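Local coordinates for protein methyltransferase type 12 (Clostridium thermocellum, PDB 3JWG) that forms the methyltransferase domain of bacterial Hen1 and probably transfers a methyl group from S-adenosyl-L-methionine to the 2'-hydroxyl of the 3'-terminal nucleotide of small RNAs, at residues 17-21 and 107-111; 22-26 and 47-53; 39-45 and 68-73; 55-61 and 85-91; 128-134 and 181-185. All blocks are in the same frame, centred on the assembly; numbering follows the deposited sequence.

Contact 1 is the buried one, close to the centre of the chain, and joins apolar packing to a magnesium site; the other four are partly buried. Contacts 1 and 2 share helix 13-27, contacts 2 and 3 share helix 42-48, and the three run on into one another through T107 with L25 and V22 with L43. Contact 4 differs in kind: a ladder of backbone bonds between neighbouring strands, tied to contact 3 by D60 OD1 and G39 N and to contact 2 by R85. Contact 5, about 26 Å from contact 3 between centres, lies away from the metal and relies on aromatic rings and an arginine holding carbonyl oxygens.

Contact 1 (17-21 and 107-111); sequences RLGTV and TVIEV. With MG (magnesium ion), chain B.
R17 and E110 meet in a salt bridge: R17 NH1 donates to E110 OE2 at 3.0 Å, nearly straight at 164°. The carboxylate oxygen lies in the guanidinium plane, yet the arginine comes from well above the carboxylate plane, and the two flat groups stand 90° apart. A bend at chi3 (59°) in an otherwise extended arginine chain also brings the guanidinium face over I109, whose CG2 is 3.7 Å from R17 NH1. The charged end thus lies over an apolar branch while its edge serves the acid.

Magnesium lies beside the backbone of I109, bound by its carbonyl O at 2.3 Å, by G37 O and by three waters. Water 1, 2.4 Å from magnesium, also accepts from I109 N at 2.8 Å, so both backbone polar atoms of this one residue serve the metal site.

Further down the helix the packing is aliphatic. V21 CG2 meets I109 CD1 tip to tip at 3.9 Å, with L18 CD2 beside that same methyl, and V21 CG1 touches T107 CG2 at 3.7 Å. A threonine suits this place: its methyl faces the helix while OG1 bonds D35. Because the protein offers magnesium two neutral carbonyl oxygens, those of G37 and I109, the ion probably polarises these peptide groups.

Contact 2 (22-26 and 47-53); sequences VAVLK and LLKDKSF
F53 pushes the far end of its ring between V22 and L25 of helix 13-27: CE2 lies 3.9 Å from V22 CG1, and CE1 lies 3.8 Å from L25 CB. From its own segment the ring is clamped on both faces, with L47 CD2 over the centre of one and S52 OG over the other. L47 CD2 also reaches across to L25 CD1, 3.9 Å away, the two leucines crossing at about a right angle, so one methyl serves the ring and the helix together.

At the outer side the chemistry turns polar. A bend at chi2 (66°) lays K26 CD 3.4 Å from S52 OG, and a second at chi4 turns NZ toward D50; the resulting salt bridge, K26 NZ to D50 OD2 at 3.8 Å, is long. Within its own loop D50 is fixed by S52: OD1 accepts from S52 N at 3.0 Å through its anti lone pair, an Asx turn, and takes S52 OG from above the carboxylate plane. These two bonds to a residue two places on brace the type I turn from D50 to F53.

With L25 resting on A105 and T107, and L47 on I56, the contact joins helix 13-27 to the end of helix 42-48 and the loop after it, on one side of the sheet, as in the Rossmann-like methyltransferase fold.

Contact 3 (39-45 and 68-73); sequences GEGNLLS and RAKDRL
The glycine-rich loop that follows the first strand of a Rossmann-like methyltransferase meets helix 63-73 here, with E40 and A69 at its closest backbone approach. E40 O has no conventional hydrogen-bond partner although buried, and instead faces the CA-H of A69, with E40 O to A69 CA at 3.4 Å. The small A69 side chain permits this closeness, its CB resting 3.6 Å from G39 O. G41, at the N-cap of helix 42-48, has positive phi and lies close against L73 and A69, a place that suits glycine.

R72 reaches over the loop fully extended from CG to NE. Its NH1 donates to S45 OG at 2.6 Å, almost straight at 174° and in the guanidinium plane, with a second, weak bond from NH2. S45 OG in turn donates to G41 O at 3.2 Å, the carbonyl that also accepts from S45 N, so the serine links arginine to the first turn of helix 42-48. N42 OD1 lies over a guanidinium face, 3.0 Å from R72 CZ; it is badly angled for a hydrogen bond, but its partial negative charge probably favours the cation.

Toward the sheet, L44 CD2 packs on L73 CD1 at 3.8 Å, and both leucines continue onto strand 86-90. A glycine loop leading directly into a helix, beside the magnesium ligand G37, is characteristic of motif I, which in relatives binds S-adenosyl-L-methionine.

Contact 4 (55-61 and 85-91); sequences QITGVDV and RISLFQS
F89 holds CG between its own backbone N and carbonyl carbon (chi1 73°), which brings its ring back over V59, whose CG2, anti to its carbonyl carbon, rises to meet it. The pair sits on two parallel strands at the edge of the Rossmann-like sheet, their axes 17° apart. The register is regular: I56 N donates to R85 O at 2.6 Å, S87 N to I56 O at 2.9 Å, and G58 N to S87 O at 2.8 Å. The ladder goes on through F89 N and S91 N, with D60 N to F89 O only weak.

On the face of I56 and I86, G58 has no side chain, and L88 CD2 settles 3.6 Å from G58 CA. D60 OD1, at the strand end, accepts from G39 N of the glycine loop. R85 lies side by side with I56, pointing the same way, R85 NH2 3.8 Å from I56 CD1, and its guanidinium bonds F53 O and L48 O. On the other face, V59 CG2 makes a CH-pi contact 3.7 Å from the F89 ring centroid, 27° off the normal.

Contact 5 (128-134 and 181-185); sequences FEFTRPQ and KYGYS
F128 turns the edge of its ring to the face of Y184, a T-shaped pair with planes at 67° and F128 CD1 3.8 Å from Y184 CE2. Toward Y182 it does something else: F128 CB sits over the Y182 face, 3.4 Å from Y182 CG, while the rings are nearly parallel but offset so far that little of one lies over the other. E129 OE1 approaches the edge of the Y182 ring at CE1.

The three rings join the end of helix 117-131 to the turn from helix 168-182 into strand 184-191, outermost in the methyltransferase sheet. That turn is a Schellman motif, and glycine suits the positive phi of position 183.

R132, with CG anti to its backbone N (chi1 -161°) and the chain extended to NE, carries its guanidinium to the carbonyl of Y182. NH1 and NH2 both grip Y182 O, at 2.9 Å and 3.0 Å, and NH1 also donates to F128 O at 2.8 Å, so one cation serves a carbonyl from each helix end. Y184 OH donates to P133 O at 2.7 Å, the oxygen lying at the edge of the ring near its plane.

Contact 1 (17-21 and 107-111)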
# COMPACT_ATOMS: atom_id res chain seq x y z
N ARG A 17 9.05 -5.07 6.25
CA ARG A 17 8.53 -4.42 5.04
C ARG A 17 7.59 -3.28 5.41
O ARG A 17 7.69 -2.18 4.87
CB ARG A 17 7.76 -5.43 4.18
CG ARG A 17 7.08 -4.80 2.96
CD ARG A 17 6.04 -5.72 2.36
NE ARG A 17 4.99 -6.05 3.32
CZ ARG A 17 3.94 -6.82 3.06
NH1 ARG A 17 3.78 -7.34 1.85
NH2 ARG A 17 3.05 -7.08 4.01
N LEU A 18 6.67 -3.56 6.33
CA LEU A 18 5.72 -2.56 6.78
C LEU A 18 6.45 -1.45 7.51
O LEU A 18 6.08 -0.28 7.40
CB LEU A 18 4.68 -3.20 7.70
CG LEU A 18 3.88 -4.34 7.06
CD1 LEU A 18 2.83 -4.84 8.03
CD2 LEU A 18 3.23 -3.86 5.77
N GLY A 19 7.48 -1.82 8.27
CA GLY A 19 8.25 -0.83 9.00
C GLY A 19 8.88 0.16 8.05
O GLY A 19 8.99 1.35 8.35
N THR A 20 9.31 -0.34 6.89
CA THR A 20 9.93 0.51 5.88
C THR A 20 8.89 1.51 5.37
O THR A 20 9.20 2.68 5.18
CB THR A 20 10.43 -0.32 4.69
OG1 THR A 20 11.46 -1.22 5.13
CG2 THR A 20 10.98 0.59 3.61
N VAL A 21 7.68 1.04 5.12
CA VAL A 21 6.62 1.93 4.66
C VAL A 21 6.39 3.05 5.68
O VAL A 21 6.29 4.22 5.32
CB VAL A 21 5.29 1.17 4.46
CG1 VAL A 21 4.20 2.14 4.03
CG2 VAL A 21 5.46 0.08 3.40
N THR A 107 -1.04 4.51 0.84
CA THR A 107 -0.18 3.33 0.77
C THR A 107 -0.97 2.23 0.05
O THR A 107 -2.18 2.09 0.24
CB THR A 107 0.24 2.85 2.18
OG1 THR A 107 -0.92 2.63 2.98
CG2 THR A 107 1.13 3.90 2.86
N VAL A 108 -0.26 1.47 -0.77
CA VAL A 108 -0.84 0.41 -1.57
C VAL A 108 0.07 -0.81 -1.45
O VAL A 108 1.08 -0.91 -2.13
CB VAL A 108 -0.90 0.85 -3.05
CG1 VAL A 108 -1.58 -0.21 -3.91
CG2 VAL A 108 -1.64 2.19 -3.16
N ILE A 109 -0.29 -1.73 -0.56
CA ILE A 109 0.51 -2.91 -0.31
C ILE A 109 -0.26 -4.19 -0.66
O ILE A 109 -1.38 -4.38 -0.21
CB ILE A 109 0.95 -2.96 1.17
CG1 ILE A 109 1.58 -1.63 1.56
CG2 ILE A 109 1.91 -4.13 1.40
CD1 ILE A 109 1.88 -1.49 3.03
N GLU A 110 0.35 -5.05 -1.47
CA GLU A 110 -0.28 -6.30 -1.88
C GLU A 110 -1.65 -6.07 -2.51
O GLU A 110 -2.64 -6.70 -2.13
CB GLU A 110 -0.37 -7.25 -0.69
CG GLU A 110 0.98 -7.48 -0.03
CD GLU A 110 0.93 -8.51 1.09
OE1 GLU A 110 0.05 -8.40 1.97
OE2 GLU A 110 1.79 -9.41 1.09
N VAL A 111 -1.69 -5.17 -3.48
CA VAL A 111 -2.93 -4.85 -4.17
C VAL A 111 -2.83 -4.98 -5.69
O VAL A 111 -3.54 -5.79 -6.28
CB VAL A 111 -3.40 -3.39 -3.88
CG1 VAL A 111 -4.59 -3.04 -4.77
CG2 VAL A 111 -3.78 -3.23 -2.42
MG MG B . -2.46 -3.75 1.76
O HOH W 1 -2.55 -1.46 1.00
O HOH W 2 -1.71 -2.79 4.00
O HOH W 3 -2.06 -5.83 3.15

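Contact 2 (22-26 and 47-53)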
# COMPACT_ATOMS: atom_id res chain seq x y z
N VAL A 22 6.30 2.68 6.96
CA VAL A 22 6.09 3.66 8.02
C VAL A 22 7.20 4.71 8.03
O VAL A 22 6.94 5.91 8.14
CB VAL A 22 6.04 2.97 9.40
CG1 VAL A 22 5.87 4.00 10.51
CG2 VAL A 22 4.88 1.97 9.43
N ALA A 23 8.45 4.26 7.90
CA ALA A 23 9.60 5.17 7.90
C ALA A 23 9.53 6.14 6.73
O ALA A 23 9.85 7.32 6.88
CB ALA A 23 10.90 4.37 7.85
N VAL A 24 9.13 5.65 5.56
CA VAL A 24 9.03 6.54 4.41
C VAL A 24 7.99 7.63 4.69
O VAL A 24 8.23 8.82 4.45
CB VAL A 24 8.64 5.77 3.12
CG1 VAL A 24 8.37 6.74 1.98
CG2 VAL A 24 9.77 4.82 2.74
N LEU A 25 6.83 7.22 5.21
CA LEU A 25 5.76 8.15 5.54
C LEU A 25 6.27 9.22 6.52
O LEU A 25 6.06 10.42 6.32
CB LEU A 25 4.59 7.40 6.17
CG LEU A 25 3.88 6.44 5.20
CD1 LEU A 25 2.92 5.55 5.95
CD2 LEU A 25 3.15 7.27 4.15
N LYS A 26 6.94 8.77 7.57
CA LYS A 26 7.48 9.70 8.56
C LYS A 26 8.52 10.61 7.90
O LYS A 26 8.56 11.81 8.19
CB LYS A 26 8.13 8.92 9.71
CG LYS A 26 8.63 9.77 10.87
CD LYS A 26 7.49 10.47 11.60
CE LYS A 26 8.00 11.23 12.83
NZ LYS A 26 8.65 10.29 13.81
N LEU A 47 1.15 2.08 12.37
CA LEU A 47 0.92 3.52 12.28
C LEU A 47 0.43 4.08 13.62
O LEU A 47 0.84 5.16 14.05
CB LEU A 47 -0.09 3.82 11.17
CG LEU A 47 0.45 3.60 9.75
CD1 LEU A 47 -0.67 3.80 8.73
CD2 LEU A 47 1.60 4.56 9.49
N LEU A 48 -0.45 3.33 14.28
CA LEU A 48 -1.00 3.75 15.57
C LEU A 48 0.06 3.84 16.67
O LEU A 48 -0.11 4.57 17.65
CB LEU A 48 -2.10 2.77 16.01
CG LEU A 48 -3.46 2.90 15.32
CD1 LEU A 48 -4.35 1.72 15.69
CD2 LEU A 48 -4.12 4.22 15.73
N LYS A 49 1.17 3.12 16.50
CA LYS A 49 2.23 3.15 17.49
C LYS A 49 3.09 4.41 17.38
O LYS A 49 3.92 4.68 18.25
CB LYS A 49 3.10 1.90 17.36
CG LYS A 49 2.32 0.61 17.48
CD LYS A 49 3.24 -0.60 17.45
CE LYS A 49 2.45 -1.90 17.38
NZ LYS A 49 1.48 -2.04 18.50
N ASP A 50 2.88 5.18 16.32
CA ASP A 50 3.63 6.42 16.12
C ASP A 50 2.66 7.60 16.22
O ASP A 50 1.85 7.83 15.32
CB ASP A 50 4.31 6.41 14.75
CG ASP A 50 5.35 7.50 14.60
OD1 ASP A 50 5.04 8.67 14.90
OD2 ASP A 50 6.49 7.19 14.19
N LYS A 51 2.75 8.36 17.32
CA LYS A 51 1.86 9.49 17.56
C LYS A 51 1.85 10.59 16.50
O LYS A 51 0.96 11.44 16.50
CB LYS A 51 2.15 10.12 18.92
CG LYS A 51 3.50 10.84 18.99
CD LYS A 51 3.61 11.68 20.25
CE LYS A 51 4.95 12.41 20.30
NZ LYS A 51 5.04 13.34 21.46
N SER A 52 2.83 10.59 15.60
CA SER A 52 2.88 11.62 14.57
C SER A 52 1.74 11.46 13.57
O SER A 52 1.35 12.43 12.91
CB SER A 52 4.23 11.59 13.83
OG SER A 52 4.37 10.41 13.06
N PHE A 53 1.20 10.26 13.46
CA PHE A 53 0.11 10.02 12.52
C PHE A 53 -1.23 10.39 13.16
O PHE A 53 -1.75 9.68 14.02
CB PHE A 53 0.13 8.55 12.07
CG PHE A 53 1.40 8.18 11.34
CD1 PHE A 53 1.69 8.74 10.11
CD2 PHE A 53 2.32 7.32 11.93
CE1 PHE A 53 2.90 8.46 9.46
CE2 PHE A 53 3.53 7.03 11.29
CZ PHE A 53 3.82 7.60 10.05

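Contact 3 (39-45 and 68-73)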
# COMPACT_ATOMS: atom_id res chain seq x y z
N GLY A 39 -6.38 -4.86 4.25
CA GLY A 39 -6.39 -6.22 4.74
C GLY A 39 -6.75 -6.25 6.22
O GLY A 39 -7.64 -5.53 6.66
N GLU A 40 -6.04 -7.09 6.99
CA GLU A 40 -6.28 -7.22 8.43
C GLU A 40 -5.75 -6.04 9.24
O GLU A 40 -5.81 -6.07 10.47
CB GLU A 40 -5.65 -8.51 8.96
CG GLU A 40 -6.50 -9.74 8.79
CD GLU A 40 -6.01 -10.91 9.63
OE1 GLU A 40 -5.90 -10.76 10.87
OE2 GLU A 40 -5.72 -11.98 9.05
N GLY A 41 -5.23 -5.03 8.56
CA GLY A 41 -4.73 -3.85 9.24
C GLY A 41 -3.34 -3.93 9.86
O GLY A 41 -3.06 -3.23 10.83
N ASN A 42 -2.47 -4.76 9.29
CA ASN A 42 -1.13 -4.89 9.83
C ASN A 42 -0.37 -3.57 9.80
O ASN A 42 0.37 -3.25 10.74
CB ASN A 42 -0.35 -5.97 9.09
CG ASN A 42 -0.90 -7.36 9.37
OD1 ASN A 42 -1.26 -7.67 10.50
ND2 ASN A 42 -0.96 -8.19 8.34
N LEU A 43 -0.55 -2.80 8.73
CA LEU A 43 0.11 -1.50 8.62
C LEU A 43 -0.55 -0.52 9.59
O LEU A 43 0.13 0.30 10.23
CB LEU A 43 -0.00 -0.96 7.19
CG LEU A 43 0.64 0.42 7.00
CD1 LEU A 43 2.15 0.31 7.23
CD2 LEU A 43 0.35 0.94 5.60
N LEU A 44 -1.87 -0.60 9.69
CA LEU A 44 -2.63 0.27 10.59
C LEU A 44 -2.08 0.16 12.01
O LEU A 44 -1.90 1.17 12.69
CB LEU A 44 -4.11 -0.13 10.57
CG LEU A 44 -5.03 0.44 9.48
CD1 LEU A 44 -4.31 0.61 8.17
CD2 LEU A 44 -6.22 -0.48 9.33
N SER A 45 -1.81 -1.06 12.46
CA SER A 45 -1.28 -1.29 13.80
C SER A 45 0.01 -0.53 14.03
O SER A 45 0.18 0.12 15.06
CB SER A 45 -1.01 -2.78 14.04
OG SER A 45 -2.17 -3.56 13.87
N ARG A 68 -12.44 -8.46 10.37
CA ARG A 68 -11.31 -9.14 10.99
C ARG A 68 -10.30 -8.10 11.45
O ARG A 68 -9.69 -8.23 12.50
CB ARG A 68 -10.65 -10.09 10.00
CG ARG A 68 -11.56 -11.19 9.49
CD ARG A 68 -10.94 -11.87 8.29
NE ARG A 68 -11.80 -12.91 7.74
CZ ARG A 68 -11.57 -13.54 6.59
NH1 ARG A 68 -10.50 -13.22 5.87
NH2 ARG A 68 -12.39 -14.49 6.17
N ALA A 69 -10.13 -7.06 10.63
CA ALA A 69 -9.19 -5.99 10.96
C ALA A 69 -9.60 -5.33 12.27
O ALA A 69 -8.79 -5.22 13.19
CB ALA A 69 -9.15 -4.96 9.83
N LYS A 70 -10.85 -4.90 12.36
CA LYS A 70 -11.33 -4.24 13.57
C LYS A 70 -11.19 -5.14 14.79
O LYS A 70 -10.95 -4.66 15.90
CB LYS A 70 -12.77 -3.76 13.40
CG LYS A 70 -13.72 -4.77 12.80
CD LYS A 70 -15.10 -4.15 12.57
CE LYS A 70 -15.02 -2.95 11.62
NZ LYS A 70 -16.36 -2.36 11.35
N ASP A 71 -11.33 -6.45 14.60
CA ASP A 71 -11.19 -7.38 15.71
C ASP A 71 -9.72 -7.51 16.08
O ASP A 71 -9.36 -7.52 17.26
CB ASP A 71 -11.76 -8.75 15.34
CG ASP A 71 -11.67 -9.74 16.48
OD1 ASP A 71 -12.05 -9.38 17.61
OD2 ASP A 71 -11.21 -10.88 16.24
N ARG A 72 -8.86 -7.59 15.07
CA ARG A 72 -7.43 -7.71 15.29
C ARG A 72 -6.85 -6.43 15.90
O ARG A 72 -5.92 -6.48 16.70
CB ARG A 72 -6.72 -8.03 13.98
CG ARG A 72 -5.21 -7.98 14.09
CD ARG A 72 -4.53 -8.31 12.78
NE ARG A 72 -3.09 -8.06 12.88
CZ ARG A 72 -2.56 -6.87 13.14
NH1 ARG A 72 -3.36 -5.82 13.32
NH2 ARG A 72 -1.25 -6.72 13.24
N LEU A 73 -7.40 -5.29 15.50
CA LEU A 73 -6.92 -4.01 16.02
C LEU A 73 -7.54 -3.67 17.38
O LEU A 73 -7.09 -2.75 18.06
CB LEU A 73 -7.23 -2.90 15.01
CG LEU A 73 -6.49 -2.98 13.67
CD1 LEU A 73 -7.09 -2.01 12.68
CD2 LEU A 73 -5.01 -2.69 13.88

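Contact 4 (55-61 and 85-91)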
# COMPACT_ATOMS: atom_id res chain seq x y z
N GLN A 55 -4.30 10.95 11.50
CA GLN A 55 -5.45 10.25 10.93
C GLN A 55 -4.93 9.04 10.19
O GLN A 55 -4.06 9.15 9.34
CB GLN A 55 -6.21 11.16 9.96
CG GLN A 55 -7.40 10.49 9.26
CD GLN A 55 -8.41 9.92 10.24
OE1 GLN A 55 -8.78 10.58 11.22
NE2 GLN A 55 -8.87 8.70 9.98
N ILE A 56 -5.48 7.88 10.54
CA ILE A 56 -5.10 6.61 9.95
C ILE A 56 -6.38 5.97 9.43
O ILE A 56 -7.27 5.63 10.20
CB ILE A 56 -4.47 5.70 11.02
CG1 ILE A 56 -3.16 6.34 11.51
CG2 ILE A 56 -4.26 4.29 10.46
CD1 ILE A 56 -2.65 5.77 12.82
N THR A 57 -6.47 5.80 8.11
CA THR A 57 -7.65 5.22 7.51
C THR A 57 -7.35 3.98 6.68
O THR A 57 -6.49 4.01 5.80
CB THR A 57 -8.35 6.26 6.61
OG1 THR A 57 -8.68 7.41 7.40
CG2 THR A 57 -9.62 5.67 6.00
N GLY A 58 -8.07 2.90 6.97
CA GLY A 58 -7.88 1.65 6.24
C GLY A 58 -9.10 1.37 5.38
O GLY A 58 -10.24 1.50 5.84
N VAL A 59 -8.87 0.99 4.12
CA VAL A 59 -9.95 0.69 3.19
C VAL A 59 -9.72 -0.69 2.57
O VAL A 59 -8.59 -1.04 2.23
CB VAL A 59 -10.00 1.73 2.05
CG1 VAL A 59 -11.16 1.43 1.12
CG2 VAL A 59 -10.12 3.14 2.61
N ASP A 60 -10.78 -1.48 2.45
CA ASP A 60 -10.65 -2.80 1.85
C ASP A 60 -11.91 -3.09 1.03
O ASP A 60 -12.96 -2.48 1.25
CB ASP A 60 -10.46 -3.88 2.93
CG ASP A 60 -9.74 -5.13 2.40
OD1 ASP A 60 -8.50 -5.09 2.23
OD2 ASP A 60 -10.42 -6.15 2.13
N VAL A 61 -11.80 -4.01 0.08
CA VAL A 61 -12.91 -4.39 -0.78
C VAL A 61 -13.85 -5.37 -0.10
O VAL A 61 -15.03 -5.46 -0.44
CB VAL A 61 -12.42 -5.05 -2.09
CG1 VAL A 61 -11.51 -4.10 -2.84
CG2 VAL A 61 -11.68 -6.34 -1.78
N ARG A 85 -8.25 8.56 16.02
CA ARG A 85 -7.20 8.61 15.01
C ARG A 85 -7.43 7.62 13.87
O ARG A 85 -6.92 7.83 12.76
CB ARG A 85 -5.84 8.28 15.63
CG ARG A 85 -5.39 9.20 16.76
CD ARG A 85 -4.17 8.58 17.42
NE ARG A 85 -3.05 8.47 16.49
CZ ARG A 85 -2.01 7.65 16.65
NH1 ARG A 85 -1.94 6.85 17.71
NH2 ARG A 85 -1.03 7.64 15.75
N ILE A 86 -8.19 6.56 14.12
CA ILE A 86 -8.40 5.54 13.10
C ILE A 86 -9.81 5.39 12.56
O ILE A 86 -10.81 5.51 13.29
CB ILE A 86 -7.90 4.18 13.63
CG1 ILE A 86 -7.89 3.14 12.51
CG2 ILE A 86 -8.77 3.72 14.77
CD1 ILE A 86 -7.09 1.90 12.85
N SER A 87 -9.88 5.09 11.27
CA SER A 87 -11.14 4.90 10.56
C SER A 87 -11.00 3.75 9.56
O SER A 87 -9.94 3.55 8.98
CB SER A 87 -11.52 6.18 9.83
OG SER A 87 -12.58 5.94 8.91
N LEU A 88 -12.08 3.00 9.37
CA LEU A 88 -12.08 1.89 8.43
C LEU A 88 -13.39 1.88 7.66
O LEU A 88 -14.44 2.15 8.22
CB LEU A 88 -11.96 0.55 9.17
CG LEU A 88 -10.68 0.22 9.95
CD1 LEU A 88 -10.94 -0.99 10.84
CD2 LEU A 88 -9.55 -0.07 8.99
N PHE A 89 -13.33 1.59 6.36
CA PHE A 89 -14.54 1.51 5.56
C PHE A 89 -14.34 0.67 4.31
O PHE A 89 -13.21 0.46 3.86
CB PHE A 89 -15.06 2.92 5.20
CG PHE A 89 -14.25 3.66 4.17
CD1 PHE A 89 -14.51 3.50 2.81
CD2 PHE A 89 -13.27 4.56 4.57
CE1 PHE A 89 -13.81 4.24 1.86
CE2 PHE A 89 -12.56 5.30 3.63
CZ PHE A 89 -12.83 5.14 2.27
N GLN A 90 -15.44 0.15 3.77
CA GLN A 90 -15.39 -0.70 2.59
C GLN A 90 -15.50 0.09 1.30
O GLN A 90 -16.18 1.11 1.23
CB GLN A 90 -16.51 -1.75 2.67
CG GLN A 90 -16.44 -2.84 1.61
CD GLN A 90 -17.44 -3.96 1.85
OE1 GLN A 90 -17.46 -4.95 1.12
NE2 GLN A 90 -18.28 -3.80 2.87
N SER A 91 -14.80 -0.39 0.28
CA SER A 91 -14.82 0.25 -1.03
C SER A 91 -14.32 -0.71 -2.10
O SER A 91 -13.46 -1.55 -1.83
CB SER A 91 -13.94 1.50 -1.05
OG SER A 91 -13.87 2.03 -2.36

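Contact 5 (128-134 and 181-185)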
# COMPACT_ATOMS: atom_id res chain seq x y z
N PHE A 128 -4.18 8.02 -8.27
CA PHE A 128 -3.46 9.22 -8.69
C PHE A 128 -4.30 10.42 -9.13
O PHE A 128 -3.78 11.53 -9.21
CB PHE A 128 -2.47 8.85 -9.80
CG PHE A 128 -1.47 7.81 -9.38
CD1 PHE A 128 -0.47 8.11 -8.46
CD2 PHE A 128 -1.53 6.52 -9.91
CE1 PHE A 128 0.45 7.14 -8.05
CE2 PHE A 128 -0.62 5.54 -9.51
CZ PHE A 128 0.37 5.85 -8.58
N GLU A 129 -5.58 10.21 -9.40
CA GLU A 129 -6.43 11.32 -9.82
C GLU A 129 -7.45 11.69 -8.75
O GLU A 129 -7.60 12.86 -8.42
CB GLU A 129 -7.15 10.98 -11.13
CG GLU A 129 -7.85 12.17 -11.77
CD GLU A 129 -8.63 11.79 -13.01
OE1 GLU A 129 -8.02 11.26 -13.97
OE2 GLU A 129 -9.86 12.01 -13.02
N PHE A 130 -8.13 10.69 -8.20
CA PHE A 130 -9.14 10.92 -7.16
C PHE A 130 -8.50 11.23 -5.80
O PHE A 130 -8.70 12.30 -5.24
CB PHE A 130 -10.06 9.70 -7.03
CG PHE A 130 -10.82 9.36 -8.29
CD1 PHE A 130 -11.53 8.17 -8.38
CD2 PHE A 130 -10.84 10.23 -9.38
CE1 PHE A 130 -12.25 7.84 -9.53
CE2 PHE A 130 -11.57 9.92 -10.53
CZ PHE A 130 -12.27 8.72 -10.60
N THR A 131 -7.73 10.28 -5.28
CA THR A 131 -7.09 10.46 -3.98
C THR A 131 -5.98 11.51 -4.12
O THR A 131 -5.91 12.46 -3.35
CB THR A 131 -6.54 9.12 -3.50
OG1 THR A 131 -7.55 8.12 -3.68
CG2 THR A 131 -6.17 9.18 -2.03
N ARG A 132 -5.13 11.33 -5.13
CA ARG A 132 -4.05 12.26 -5.44
C ARG A 132 -3.34 12.89 -4.24
O ARG A 132 -3.33 14.12 -4.10
CB ARG A 132 -4.61 13.36 -6.36
CG ARG A 132 -3.58 14.15 -7.15
CD ARG A 132 -4.28 15.00 -8.22
NE ARG A 132 -3.32 15.71 -9.07
CZ ARG A 132 -2.59 15.14 -10.03
NH1 ARG A 132 -2.69 13.84 -10.28
NH2 ARG A 132 -1.73 15.88 -10.72
N PRO A 133 -2.72 12.07 -3.37
CA PRO A 133 -2.01 12.62 -2.21
C PRO A 133 -0.60 13.09 -2.59
O PRO A 133 -0.11 12.76 -3.67
CB PRO A 133 -1.99 11.43 -1.24
CG PRO A 133 -1.78 10.27 -2.19
CD PRO A 133 -2.73 10.60 -3.34
N GLN A 134 0.04 13.85 -1.71
CA GLN A 134 1.38 14.35 -1.99
C GLN A 134 2.35 13.18 -2.20
O GLN A 134 3.25 13.26 -3.03
CB GLN A 134 1.87 15.22 -0.83
CG GLN A 134 3.32 15.65 -0.97
CD GLN A 134 3.56 16.54 -2.17
OE1 GLN A 134 4.67 16.61 -2.70
NE2 GLN A 134 2.52 17.25 -2.61
N LYS A 181 1.78 9.95 -16.61
CA LYS A 181 0.39 10.20 -16.96
C LYS A 181 -0.35 11.08 -15.95
O LYS A 181 -1.22 11.87 -16.34
CB LYS A 181 -0.35 8.86 -17.11
CG LYS A 181 -1.83 8.98 -17.46
CD LYS A 181 -2.46 7.60 -17.66
CE LYS A 181 -3.91 7.69 -18.12
NZ LYS A 181 -4.49 6.36 -18.46
N TYR A 182 -0.00 10.96 -14.68
CA TYR A 182 -0.68 11.72 -13.63
C TYR A 182 0.09 12.88 -12.98
O TYR A 182 -0.39 13.47 -12.02
CB TYR A 182 -1.18 10.76 -12.56
CG TYR A 182 -2.31 9.88 -13.04
CD1 TYR A 182 -3.59 10.40 -13.25
CD2 TYR A 182 -2.10 8.53 -13.32
CE1 TYR A 182 -4.62 9.61 -13.72
CE2 TYR A 182 -3.13 7.72 -13.80
CZ TYR A 182 -4.39 8.27 -13.99
OH TYR A 182 -5.42 7.47 -14.45
N GLY A 183 1.26 13.21 -13.51
CA GLY A 183 2.00 14.33 -12.94
C GLY A 183 2.72 14.07 -11.64
O GLY A 183 2.80 14.94 -10.77
N TYR A 184 3.27 12.86 -11.51
CA TYR A 184 4.02 12.47 -10.32
C TYR A 184 5.42 12.11 -10.77
O TYR A 184 5.66 11.80 -11.93
CB TYR A 184 3.40 11.23 -9.66
CG TYR A 184 2.24 11.47 -8.72
CD1 TYR A 184 2.43 11.49 -7.34
CD2 TYR A 184 0.95 11.65 -9.21
CE1 TYR A 184 1.36 11.69 -6.47
CE2 TYR A 184 -0.13 11.85 -8.35
CZ TYR A 184 0.08 11.87 -6.98
OH TYR A 184 -0.98 12.05 -6.12
N SER A 185 6.36 12.15 -9.82
CA SER A 185 7.72 11.73 -10.09
C SER A 185 7.80 10.46 -9.24
O SER A 185 7.07 10.33 -8.25
CB SER A 185 8.72 12.79 -9.61
OG SER A 185 8.57 13.05 -8.23